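Local coordinates for protein glycosyl hydrolase (PDB 7LR8) that probably hydrolyses the beta-1,4 link between mannose and N-acetylglucosamine in N-glycan core fragments, as a family GH5 subfamily 18 glycosidase, at residues 58-64 with 105-110; 93-97 with 128-132; 115-120 with 164-168; 154-158 with 206-210. The protein carries 1 engineered substitution. All coordinates share one frame; numbering follows the deposited sequence.

Contact 1 (58-64 with 105-110); sequences LWPVFQP and FLPAWT
The short helix 59-62 and the turn it runs into lie against the extended chain at 105-107 and the 3-10 turn 108-110, the backbones coming closest where the CA atoms of Pro60 and Pro107 are 4.5 Å apart. Trp59 and Pro107 form the middle of the contact. CG of Pro107 stands 3.6 Å from the centroid of the six-membered ring of Trp59, almost on the ring normal, a CH-pi contact over the face. With CG anti to the backbone N (chi1 -179°), the Trp59 indole reaches across to the proline and on to Trp109, whose CH2 lies 3.7 Å from Trp59 CZ2; the two indole planes are nearly perpendicular. At the other end, CD2 of Leu58 sits over the face of the Phe105 ring, toward its rim, while Pro60 CD packs on Phe105 CB at 3.8 Å.

Gln63 ties the two indoles together. Its backbone O accepts from Trp109 NE1 at 2.9 Å, the N-H...O angle being 161° and the oxygen lying in the indole plane. Its side-chain OE1 takes the N-H of Trp59 in a bond of 2.7 Å, and the amide NE2 bonds to the carbonyls of Arg66 and Gly127. A water bridges Pro64 O and Ala108 N. The second subunit packs on Pro64, Phe105, Ala108 and Trp109, so the contact forms part of the dimer interface. Both indole N-H groups are thus satisfied within a largely apolar interface, and the two bonds help to fix the rotation of each indole, Trp59 against Pro107 and Trp109 against the carbonyls of Gln63 and Pro64.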
# COMPACT_ATOMS: atom_id res chain seq x y z
N LEU B 58 -9.86 -4.05 4.60
CA LEU B 58 -8.75 -3.58 3.77
C LEU B 58 -7.64 -4.63 3.89
O LEU B 58 -7.07 -4.81 4.97
CB LEU B 58 -8.25 -2.21 4.22
CG LEU B 58 -9.11 -1.01 3.83
CD1 LEU B 58 -8.42 0.29 4.23
CD2 LEU B 58 -9.42 -1.02 2.34
N TRP B 59 -7.38 -5.33 2.79
CA TRP B 59 -6.45 -6.46 2.80
C TRP B 59 -5.08 -6.12 3.38
O TRP B 59 -4.63 -6.84 4.29
CB TRP B 59 -6.37 -7.03 1.38
CG TRP B 59 -5.46 -8.24 1.21
CD1 TRP B 59 -5.15 -9.19 2.15
CD2 TRP B 59 -4.78 -8.63 0.01
NE1 TRP B 59 -4.31 -10.14 1.61
CE2 TRP B 59 -4.05 -9.81 0.30
CE3 TRP B 59 -4.69 -8.09 -1.28
CZ2 TRP B 59 -3.28 -10.46 -0.65
CZ3 TRP B 59 -3.92 -8.74 -2.23
CH2 TRP B 59 -3.21 -9.91 -1.91
N PRO B 60 -4.38 -5.05 2.95
CA PRO B 60 -3.06 -4.77 3.56
C PRO B 60 -3.13 -4.45 5.05
O PRO B 60 -2.14 -4.66 5.76
CB PRO B 60 -2.53 -3.57 2.77
CG PRO B 60 -3.40 -3.46 1.55
CD PRO B 60 -4.73 -4.01 1.96
N VAL B 61 -4.26 -3.93 5.54
CA VAL B 61 -4.40 -3.70 6.97
C VAL B 61 -4.63 -5.01 7.71
O VAL B 61 -4.12 -5.21 8.82
CB VAL B 61 -5.52 -2.68 7.23
CG1 VAL B 61 -5.80 -2.55 8.72
CG2 VAL B 61 -5.14 -1.35 6.63
N PHE B 62 -5.37 -5.94 7.10
CA PHE B 62 -5.63 -7.22 7.75
C PHE B 62 -4.44 -8.17 7.64
O PHE B 62 -4.19 -8.96 8.56
CB PHE B 62 -6.87 -7.87 7.15
CG PHE B 62 -8.16 -7.37 7.73
CD1 PHE B 62 -8.49 -6.02 7.67
CD2 PHE B 62 -9.03 -8.25 8.35
CE1 PHE B 62 -9.70 -5.57 8.22
CE2 PHE B 62 -10.23 -7.81 8.88
CZ PHE B 62 -10.55 -6.47 8.82
N GLN B 63 -3.68 -8.11 6.55
CA GLN B 63 -2.57 -9.03 6.30
C GLN B 63 -1.34 -8.22 5.87
O GLN B 63 -0.94 -8.26 4.70
CB GLN B 63 -2.96 -10.06 5.24
CG GLN B 63 -1.99 -11.25 5.14
CD GLN B 63 -2.49 -12.32 4.18
OE1 GLN B 63 -3.31 -12.05 3.31
NE2 GLN B 63 -1.99 -13.55 4.34
N PRO B 64 -0.72 -7.49 6.80
CA PRO B 64 0.36 -6.56 6.41
C PRO B 64 1.64 -7.27 6.01
O PRO B 64 2.50 -6.64 5.38
CB PRO B 64 0.58 -5.72 7.68
CG PRO B 64 0.13 -6.66 8.80
CD PRO B 64 -1.08 -7.35 8.22
N PHE B 105 -5.53 -1.11 -2.97
CA PHE B 105 -4.90 -1.35 -1.67
C PHE B 105 -4.13 -2.67 -1.78
O PHE B 105 -4.69 -3.75 -1.59
CB PHE B 105 -5.94 -1.38 -0.56
CG PHE B 105 -6.63 -0.05 -0.37
CD1 PHE B 105 -6.02 0.96 0.35
CD2 PHE B 105 -7.84 0.20 -0.99
CE1 PHE B 105 -6.62 2.22 0.50
CE2 PHE B 105 -8.46 1.45 -0.85
CZ PHE B 105 -7.84 2.45 -0.10
N LEU B 106 -2.83 -2.57 -2.09
CA LEU B 106 -2.02 -3.76 -2.31
C LEU B 106 -0.98 -3.91 -1.21
O LEU B 106 -0.30 -2.93 -0.87
CB LEU B 106 -1.32 -3.68 -3.67
CG LEU B 106 -2.24 -3.70 -4.90
CD1 LEU B 106 -1.51 -3.16 -6.13
CD2 LEU B 106 -2.80 -5.10 -5.14
N PRO B 107 -0.83 -5.11 -0.62
CA PRO B 107 0.17 -5.27 0.44
C PRO B 107 1.58 -5.08 -0.10
O PRO B 107 1.88 -5.39 -1.25
CB PRO B 107 -0.05 -6.71 0.92
CG PRO B 107 -1.46 -7.07 0.44
CD PRO B 107 -1.62 -6.33 -0.85
N ALA B 108 2.46 -4.57 0.77
CA ALA B 108 3.83 -4.31 0.36
C ALA B 108 4.53 -5.57 -0.12
O ALA B 108 5.44 -5.51 -0.95
CB ALA B 108 4.61 -3.69 1.53
N TRP B 109 4.07 -6.73 0.36
CA TRP B 109 4.70 -8.00 -0.00
C TRP B 109 4.20 -8.54 -1.33
O TRP B 109 4.58 -9.66 -1.70
CB TRP B 109 4.51 -9.02 1.12
CG TRP B 109 3.10 -9.16 1.66
CD1 TRP B 109 2.55 -8.44 2.68
CD2 TRP B 109 2.12 -10.12 1.25
NE1 TRP B 109 1.26 -8.89 2.93
CE2 TRP B 109 0.97 -9.91 2.06
CE3 TRP B 109 2.09 -11.13 0.28
CZ2 TRP B 109 -0.20 -10.68 1.91
CZ3 TRP B 109 0.94 -11.91 0.15
CH2 TRP B 109 -0.19 -11.67 0.96
N THR B 110 3.38 -7.78 -2.05
CA THR B 110 2.98 -8.14 -3.41
C THR B 110 3.54 -7.20 -4.48
O THR B 110 3.28 -7.42 -5.66
CB THR B 110 1.45 -8.17 -3.55
OG1 THR B 110 0.91 -6.84 -3.47
CG2 THR B 110 0.82 -9.02 -2.45
O HOH W 1 1.62 -4.49 3.50

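Contact 2 (93-97 with 128-132); sequences VDGLQ and QAEYL
Gly95 O is gripped from opposite faces of its carbonyl plane, by the hydroxyl of Tyr131 on one and by the backbone N of Gln97 on the other. The Tyr131 OH donates to Gly95 O at 2.7 Å, and the oxygen lies at the ring edge, near the ring plane. A chi1 of 165°, which swings the ring away from the backbone N, sends the phenol from helix 122-139 to the chain just past the strand. The Gln97 N bond to Gly95 O, 3.2 Å long, closes an inverse gamma turn centred on Leu96. This turn follows strand 90-94 of the eight-stranded parallel barrel, the TIM barrel expected of a GH5 enzyme, and the contact joins the strand's C-terminal end to the helix that comes next around the barrel. Leu96 and Tyr131 run antiparallel, side by side, Leu96 CD2 coming within 3.7 Å of Tyr131 CD2. The same leucine lies athwart the aliphatic part of Gln128, its CD2 being 4.1 Å from Gln128 CG. The amide of Gln128 is held from outside, by Trp176 NE1 and by Leu118 O. Packing is close at Gly95, where the CD2 methyl of Leu132 lies 3.7 Å from the glycine CA.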
# COMPACT_ATOMS: atom_id res chain seq x y z
N VAL B 93 -18.97 -10.82 3.60
CA VAL B 93 -17.65 -10.22 3.74
C VAL B 93 -16.90 -10.39 2.42
O VAL B 93 -16.69 -11.52 1.97
CB VAL B 93 -16.85 -10.85 4.89
CG1 VAL B 93 -15.45 -10.22 4.96
CG2 VAL B 93 -17.58 -10.67 6.22
N ASP B 94 -16.47 -9.27 1.83
CA ASP B 94 -15.53 -9.31 0.71
C ASP B 94 -14.11 -9.39 1.24
O ASP B 94 -13.71 -8.58 2.08
CB ASP B 94 -15.68 -8.06 -0.17
CG ASP B 94 -16.82 -8.16 -1.15
OD1 ASP B 94 -17.97 -8.42 -0.73
OD2 ASP B 94 -16.59 -7.95 -2.36
N GLY B 95 -13.33 -10.34 0.73
CA GLY B 95 -12.00 -10.51 1.27
C GLY B 95 -10.91 -9.63 0.69
O GLY B 95 -10.31 -8.82 1.41
N LEU B 96 -10.63 -9.78 -0.60
CA LEU B 96 -9.41 -9.21 -1.19
C LEU B 96 -9.67 -7.83 -1.79
O LEU B 96 -9.87 -7.67 -3.00
CB LEU B 96 -8.86 -10.17 -2.23
CG LEU B 96 -8.37 -11.51 -1.64
CD1 LEU B 96 -8.06 -12.49 -2.75
CD2 LEU B 96 -7.13 -11.28 -0.79
N GLN B 97 -9.62 -6.79 -0.93
CA GLN B 97 -9.57 -5.39 -1.36
C GLN B 97 -8.17 -4.88 -1.03
O GLN B 97 -7.89 -4.52 0.12
CB GLN B 97 -10.61 -4.51 -0.67
CG GLN B 97 -12.04 -4.77 -1.11
CD GLN B 97 -12.54 -6.09 -0.54
OE1 GLN B 97 -12.90 -6.99 -1.28
NE2 GLN B 97 -12.52 -6.20 0.78
N GLN B 128 -3.26 -15.65 0.27
CA GLN B 128 -4.65 -15.22 0.08
C GLN B 128 -5.62 -16.28 0.58
O GLN B 128 -6.62 -15.95 1.23
CB GLN B 128 -4.94 -14.95 -1.39
CG GLN B 128 -4.18 -13.80 -2.01
CD GLN B 128 -4.21 -13.91 -3.51
OE1 GLN B 128 -4.34 -15.01 -4.05
NE2 GLN B 128 -4.11 -12.77 -4.19
N ALA B 129 -5.33 -17.56 0.29
CA ALA B 129 -6.20 -18.65 0.73
C ALA B 129 -6.27 -18.72 2.24
O ALA B 129 -7.35 -18.92 2.81
CB ALA B 129 -5.71 -19.98 0.14
N GLU B 130 -5.13 -18.55 2.92
CA GLU B 130 -5.14 -18.63 4.38
C GLU B 130 -5.89 -17.45 4.99
O GLU B 130 -6.58 -17.60 6.00
CB GLU B 130 -3.70 -18.69 4.91
CG GLU B 130 -3.56 -18.86 6.43
CD GLU B 130 -4.34 -20.04 7.04
OE1 GLU B 130 -4.78 -20.98 6.33
OE2 GLU B 130 -4.53 -20.01 8.26
N TYR B 131 -5.75 -16.27 4.37
CA TYR B 131 -6.49 -15.09 4.79
C TYR B 131 -8.00 -15.30 4.68
O TYR B 131 -8.74 -15.07 5.65
CB TYR B 131 -6.03 -13.91 3.93
CG TYR B 131 -6.87 -12.66 3.93
CD1 TYR B 131 -7.02 -11.88 5.06
CD2 TYR B 131 -7.51 -12.26 2.77
CE1 TYR B 131 -7.79 -10.71 5.04
CE2 TYR B 131 -8.29 -11.08 2.73
CZ TYR B 131 -8.42 -10.32 3.87
OH TYR B 131 -9.17 -9.16 3.86
N LEU B 132 -8.48 -15.78 3.52
CA LEU B 132 -9.91 -15.99 3.34
C LEU B 132 -10.44 -17.08 4.27
O LEU B 132 -11.51 -16.93 4.87
CB LEU B 132 -10.23 -16.34 1.89
CG LEU B 132 -10.01 -15.28 0.81
CD1 LEU B 132 -10.34 -15.88 -0.54
CD2 LEU B 132 -10.86 -14.06 1.09

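Contact 3 (115-120 with 164-168); sequences RRNLFT and DPDRV. With AE3 (2-(2-ethoxyethoxy)ethanol), chain F.
Asp166 OD1 receives two nitrogens of one guanidinium, Arg115 NH2 at 2.8 Å and Arg115 NE at 3.2 Å, a side-on grip that converges on a single oxygen. NE uses the syn lone pair, whereas NH2 comes from above the carboxylate plane; the two flat groups are turned 52° apart. The arginine chain bends at chi2 (65°), and its NH1 reaches Asp164 OD2 at 2.9 Å, completing a salt-bridge network in which one arginine serves two aspartates. The other oxygen, Asp166 OD2, accepts from the backbone N of Leu118 at 3.0 Å, from the other face of the carboxylate. The nearby guanidinium, though shared with Asp164, and the backbone N-H would probably favour the charged form of this buried carboxylate.

Asn117 lies alongside Asp166, amide and carboxylate stacked at 28° to each other. Its ND2 donates to Arg167 O at 3.0 Å, while OD1 turns back to accept from Phe119 N at 2.8 Å in an Asx turn. One amide therefore shapes its own loop and holds the opposite one. Farther along, Val168 makes the apolar end of the contact, CG1 in one of its two conformers packing against Phe119 and Thr120. Phe119 and Thr120 also border a bound 2-(2-ethoxyethoxy)ethanol, which is hydrogen-bonded to Arg179. Arg116, whose CB points away from 164-168, bonds to Trp109 O and forms a salt bridge with Asp315 of the second subunit. The contact thus joins the loop that leads into helix 122-139 with the one between strand 145-152 and helix 170-187, just ahead of both helices.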
# COMPACT_ATOMS: atom_id res chain seq x y z
N ARG B 115 7.21 -7.84 -6.15
CA ARG B 115 6.12 -7.98 -7.10
C ARG B 115 5.90 -9.44 -7.45
O ARG B 115 6.80 -10.10 -7.99
CB ARG B 115 6.40 -7.17 -8.35
CG ARG B 115 5.27 -7.22 -9.37
CD ARG B 115 3.99 -6.55 -8.84
NE ARG B 115 2.90 -6.60 -9.81
CZ ARG B 115 2.65 -5.65 -10.70
NH1 ARG B 115 3.42 -4.57 -10.76
NH2 ARG B 115 1.62 -5.78 -11.54
N ARG B 116 4.71 -9.95 -7.14
CA ARG B 116 4.37 -11.35 -7.34
C ARG B 116 2.91 -11.40 -7.76
O ARG B 116 2.05 -10.84 -7.07
CB ARG B 116 4.60 -12.18 -6.08
CG ARG B 116 6.07 -12.39 -5.75
CD ARG B 116 6.25 -13.15 -4.45
NE ARG B 116 5.96 -12.34 -3.27
CZ ARG B 116 6.12 -12.77 -2.02
NH1 ARG B 116 6.56 -14.02 -1.79
NH2 ARG B 116 5.85 -11.96 -1.00
N ASN B 117 2.65 -12.04 -8.90
CA ASN B 117 1.33 -12.02 -9.53
C ASN B 117 0.23 -12.47 -8.56
O ASN B 117 0.34 -13.53 -7.94
CB ASN B 117 1.38 -12.92 -10.78
CG ASN B 117 0.13 -12.84 -11.64
OD1 ASN B 117 -0.96 -13.09 -11.17
ND2 ASN B 117 0.30 -12.53 -12.93
N LEU B 118 -0.83 -11.64 -8.43
CA LEU B 118 -1.89 -11.87 -7.45
C LEU B 118 -2.63 -13.17 -7.72
O LEU B 118 -3.22 -13.74 -6.80
CB LEU B 118 -2.91 -10.72 -7.47
CG LEU B 118 -2.43 -9.38 -6.92
CD1 LEU B 118 -3.61 -8.40 -6.97
CD2 LEU B 118 -1.87 -9.54 -5.51
N PHE B 119 -2.62 -13.63 -8.96
CA PHE B 119 -3.41 -14.79 -9.35
C PHE B 119 -2.61 -16.07 -9.53
O PHE B 119 -3.20 -17.15 -9.51
CB PHE B 119 -4.15 -14.49 -10.65
CG PHE B 119 -4.99 -13.25 -10.59
CD1 PHE B 119 -6.18 -13.24 -9.89
CD2 PHE B 119 -4.56 -12.08 -11.22
CE1 PHE B 119 -6.95 -12.09 -9.83
CE2 PHE B 119 -5.34 -10.92 -11.17
CZ PHE B 119 -6.53 -10.93 -10.46
N THR B 120 -1.28 -15.98 -9.71
CA THR B 120 -0.47 -17.16 -10.01
C THR B 120 0.72 -17.40 -9.09
O THR B 120 1.28 -18.51 -9.12
CB THR B 120 0.07 -17.10 -11.46
OG1 THR B 120 1.01 -16.02 -11.58
CG2 THR B 120 -1.07 -16.94 -12.47
N ASP B 164 -1.29 -1.33 -14.63
CA ASP B 164 -0.17 -2.20 -14.31
C ASP B 164 -0.70 -3.57 -13.92
O ASP B 164 -0.55 -3.99 -12.76
CB ASP B 164 0.67 -1.57 -13.20
CG ASP B 164 1.96 -2.34 -12.91
OD1 ASP B 164 2.39 -3.19 -13.72
OD2 ASP B 164 2.54 -2.07 -11.84
N PRO B 165 -1.34 -4.29 -14.84
CA PRO B 165 -2.09 -5.48 -14.45
C PRO B 165 -1.19 -6.68 -14.19
O PRO B 165 -0.05 -6.77 -14.67
CB PRO B 165 -2.99 -5.73 -15.65
CG PRO B 165 -2.20 -5.20 -16.81
CD PRO B 165 -1.47 -4.00 -16.27
N ASP B 166 -1.74 -7.60 -13.40
CA ASP B 166 -1.20 -8.95 -13.21
C ASP B 166 -1.93 -9.84 -14.20
O ASP B 166 -3.06 -10.28 -13.94
CB ASP B 166 -1.40 -9.45 -11.79
CG ASP B 166 -0.43 -8.85 -10.81
OD1 ASP B 166 0.63 -8.37 -11.25
OD2 ASP B 166 -0.73 -8.87 -9.60
N ARG B 167 -1.30 -10.11 -15.34
CA ARG B 167 -1.98 -10.79 -16.42
C ARG B 167 -2.16 -12.27 -16.12
O ARG B 167 -1.30 -12.90 -15.50
CB ARG B 167 -1.23 -10.58 -17.73
CG ARG B 167 -1.31 -9.14 -18.20
CD ARG B 167 -0.89 -8.94 -19.64
NE ARG B 167 -0.92 -7.52 -19.99
CZ ARG B 167 0.03 -6.65 -19.64
NH1 ARG B 167 1.09 -7.05 -18.95
NH2 ARG B 167 -0.07 -5.37 -19.99
N VAL B 168 -3.30 -12.82 -16.55
CA VAL B 168 -3.61 -14.22 -16.35
C VAL B 168 -4.44 -14.71 -17.53
O VAL B 168 -5.18 -13.94 -18.14
CB VAL B 168 -4.38 -14.47 -15.03
CG1 VAL B 168 -3.41 -14.54 -13.89
CG2 VAL B 168 -5.43 -13.37 -14.82
C1 AE3 F . -0.51 -26.30 -6.60
C2 AE3 F . 0.58 -25.54 -7.34
O2 AE3 F . 0.98 -24.43 -6.60
C3 AE3 F . 1.16 -23.28 -7.37
C4 AE3 F . 0.07 -22.27 -7.02
O3 AE3 F . -0.18 -21.45 -8.12
C5 AE3 F . -1.11 -20.43 -7.88
C6 AE3 F . -2.48 -20.82 -8.43
O4 AE3 F . -3.20 -21.53 -7.45
O HOH W 2 1.30 -8.25 -7.94

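Contact 4 (154-158 with 206-210); sequences INQFS and DHPFT
Asn155 meets two rings in different ways, the imidazole of His207 at its edge and the phenyl of Phe209 over its face. The amide plane stands 80° from the imidazole, and ND2 donates to His207 NE2 at 2.9 Å, a somewhat bent bond (148°) with the nitrogen tilted from the imidazole plane. A chi1 of -174° lets the His207 ring reach back toward 154-158. From the same asparagine, CB lies 3.8 Å from the centroid of the Phe209 ring in a CH-pi contact. Ser158 approaches that phenyl differently: its OG lies at the ring edge, 3.6 Å from Phe209 CD1, and also touches Pro208 CD at 3.4 Å. The hydroxyl is turned back to Asn155 O, on a lone pair of that carbonyl, at 2.8 Å. The backbone N of Ser158 donates to this oxygen too, and both bonds converge on the one carbonyl, probably helping to hold the turn.

The other end of the Asn155 amide is used as well, OD1 accepting from Tyr198 N, while Glu197 takes the asparagine's backbone N. Asn155 is about 4 Å, side chain to side chain, from the engineered Ala153, and Tyr198 lines the glycan pocket, so the contact borders the active-site region. It connects the turn after strand 145-152 with the loop between helices 200-203 and 211-216, and Phe209 also packs on Ala173 and Leu177 of helix 170-187.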
# COMPACT_ATOMS: atom_id res chain seq x y z
N ILE B 154 -12.02 -8.12 -8.13
CA ILE B 154 -10.60 -8.43 -8.21
C ILE B 154 -10.15 -8.56 -9.66
O ILE B 154 -8.98 -8.32 -9.97
CB ILE B 154 -10.26 -9.70 -7.40
CG1 ILE B 154 -8.75 -9.79 -7.14
CG2 ILE B 154 -10.74 -10.96 -8.10
CD1 ILE B 154 -8.29 -8.90 -6.01
N ASN B 155 -11.08 -8.91 -10.57
CA ASN B 155 -10.75 -8.99 -11.99
C ASN B 155 -10.19 -7.69 -12.55
O ASN B 155 -9.57 -7.72 -13.62
CB ASN B 155 -11.97 -9.43 -12.82
CG ASN B 155 -13.13 -8.41 -12.81
OD1 ASN B 155 -13.50 -7.85 -11.78
ND2 ASN B 155 -13.72 -8.20 -13.98
N GLN B 156 -10.40 -6.55 -11.88
CA GLN B 156 -9.86 -5.31 -12.44
C GLN B 156 -8.34 -5.26 -12.38
O GLN B 156 -7.75 -4.41 -13.05
CB GLN B 156 -10.47 -4.09 -11.74
CG GLN B 156 -9.97 -3.85 -10.31
CD GLN B 156 -8.88 -2.80 -10.22
OE1 GLN B 156 -8.96 -1.75 -10.84
NE2 GLN B 156 -7.86 -3.10 -9.42
N PHE B 157 -7.68 -6.16 -11.64
CA PHE B 157 -6.23 -6.23 -11.66
C PHE B 157 -5.68 -7.03 -12.83
O PHE B 157 -4.46 -7.08 -13.00
CB PHE B 157 -5.70 -6.85 -10.36
CG PHE B 157 -5.86 -5.95 -9.15
CD1 PHE B 157 -4.96 -4.92 -8.92
CD2 PHE B 157 -6.90 -6.17 -8.24
CE1 PHE B 157 -5.10 -4.10 -7.81
CE2 PHE B 157 -7.05 -5.35 -7.13
CZ PHE B 157 -6.14 -4.32 -6.91
N SER B 158 -6.55 -7.67 -13.63
CA SER B 158 -6.12 -8.77 -14.48
C SER B 158 -5.83 -8.37 -15.92
O SER B 158 -5.31 -9.19 -16.69
CB SER B 158 -7.16 -9.91 -14.46
OG SER B 158 -8.32 -9.61 -15.22
N ASP B 206 -11.49 -10.53 -24.62
CA ASP B 206 -10.17 -10.95 -24.16
C ASP B 206 -9.92 -10.69 -22.67
O ASP B 206 -8.81 -10.95 -22.19
CB ASP B 206 -9.05 -10.29 -24.97
CG ASP B 206 -9.20 -10.52 -26.46
OD1 ASP B 206 -9.54 -11.66 -26.85
OD2 ASP B 206 -9.00 -9.57 -27.24
N HIS B 207 -10.91 -10.22 -21.92
CA HIS B 207 -10.75 -10.10 -20.47
C HIS B 207 -10.67 -11.50 -19.85
O HIS B 207 -11.45 -12.38 -20.22
CB HIS B 207 -11.93 -9.30 -19.89
CG HIS B 207 -11.80 -9.00 -18.43
ND1 HIS B 207 -10.86 -8.13 -17.93
CD2 HIS B 207 -12.51 -9.44 -17.36
CE1 HIS B 207 -11.00 -8.04 -16.61
NE2 HIS B 207 -11.98 -8.84 -16.25
N PRO B 208 -9.73 -11.74 -18.93
CA PRO B 208 -9.47 -13.12 -18.48
C PRO B 208 -10.59 -13.71 -17.65
O PRO B 208 -10.73 -14.94 -17.61
CB PRO B 208 -8.18 -12.99 -17.65
CG PRO B 208 -7.59 -11.68 -18.03
CD PRO B 208 -8.74 -10.79 -18.40
N PHE B 209 -11.36 -12.88 -16.96
CA PHE B 209 -12.48 -13.36 -16.17
C PHE B 209 -13.70 -13.36 -17.07
O PHE B 209 -14.00 -12.35 -17.70
CB PHE B 209 -12.68 -12.48 -14.93
CG PHE B 209 -11.68 -12.75 -13.83
CD1 PHE B 209 -10.40 -12.20 -13.88
CD2 PHE B 209 -12.03 -13.52 -12.73
CE1 PHE B 209 -9.47 -12.45 -12.85
CE2 PHE B 209 -11.12 -13.77 -11.70
CZ PHE B 209 -9.83 -13.24 -11.76
N THR B 210 -14.36 -14.52 -17.17
CA THR B 210 -15.35 -14.73 -18.21
C THR B 210 -16.77 -14.78 -17.64
O THR B 210 -16.97 -14.92 -16.43
CB THR B 210 -15.07 -16.04 -18.95
OG1 THR B 210 -15.28 -17.15 -18.07
CG2 THR B 210 -13.63 -16.07 -19.48

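How the contacts relate
Contacts 1, 2 and 4 are buried, whereas contact 3 is only partly so and carries the charged network. Contact 2 belongs to the barrel framework, strand end against surrounding helix; the others join loops and short turns around it. Contacts 1 and 2 meet through Trp59 on Leu96, Phe62 on Tyr131 and a probable backbone bond from Trp59 N to Gln97 O. Contacts 3 and 4 both use the chain between strand 145-152 and helix 170-187, where Asp166 N bonds to Phe157 O. Aromatic and proline packing dominates contact 1, contact 2 pairs leucine packing with one tyrosine hydrogen bond, and an amide-imidazole bond beside phenyl packing marks contact 4. Contacts 1, 3 and 4 also touch the second subunit, by packing, a salt bridge and a hydrogen bond respectively.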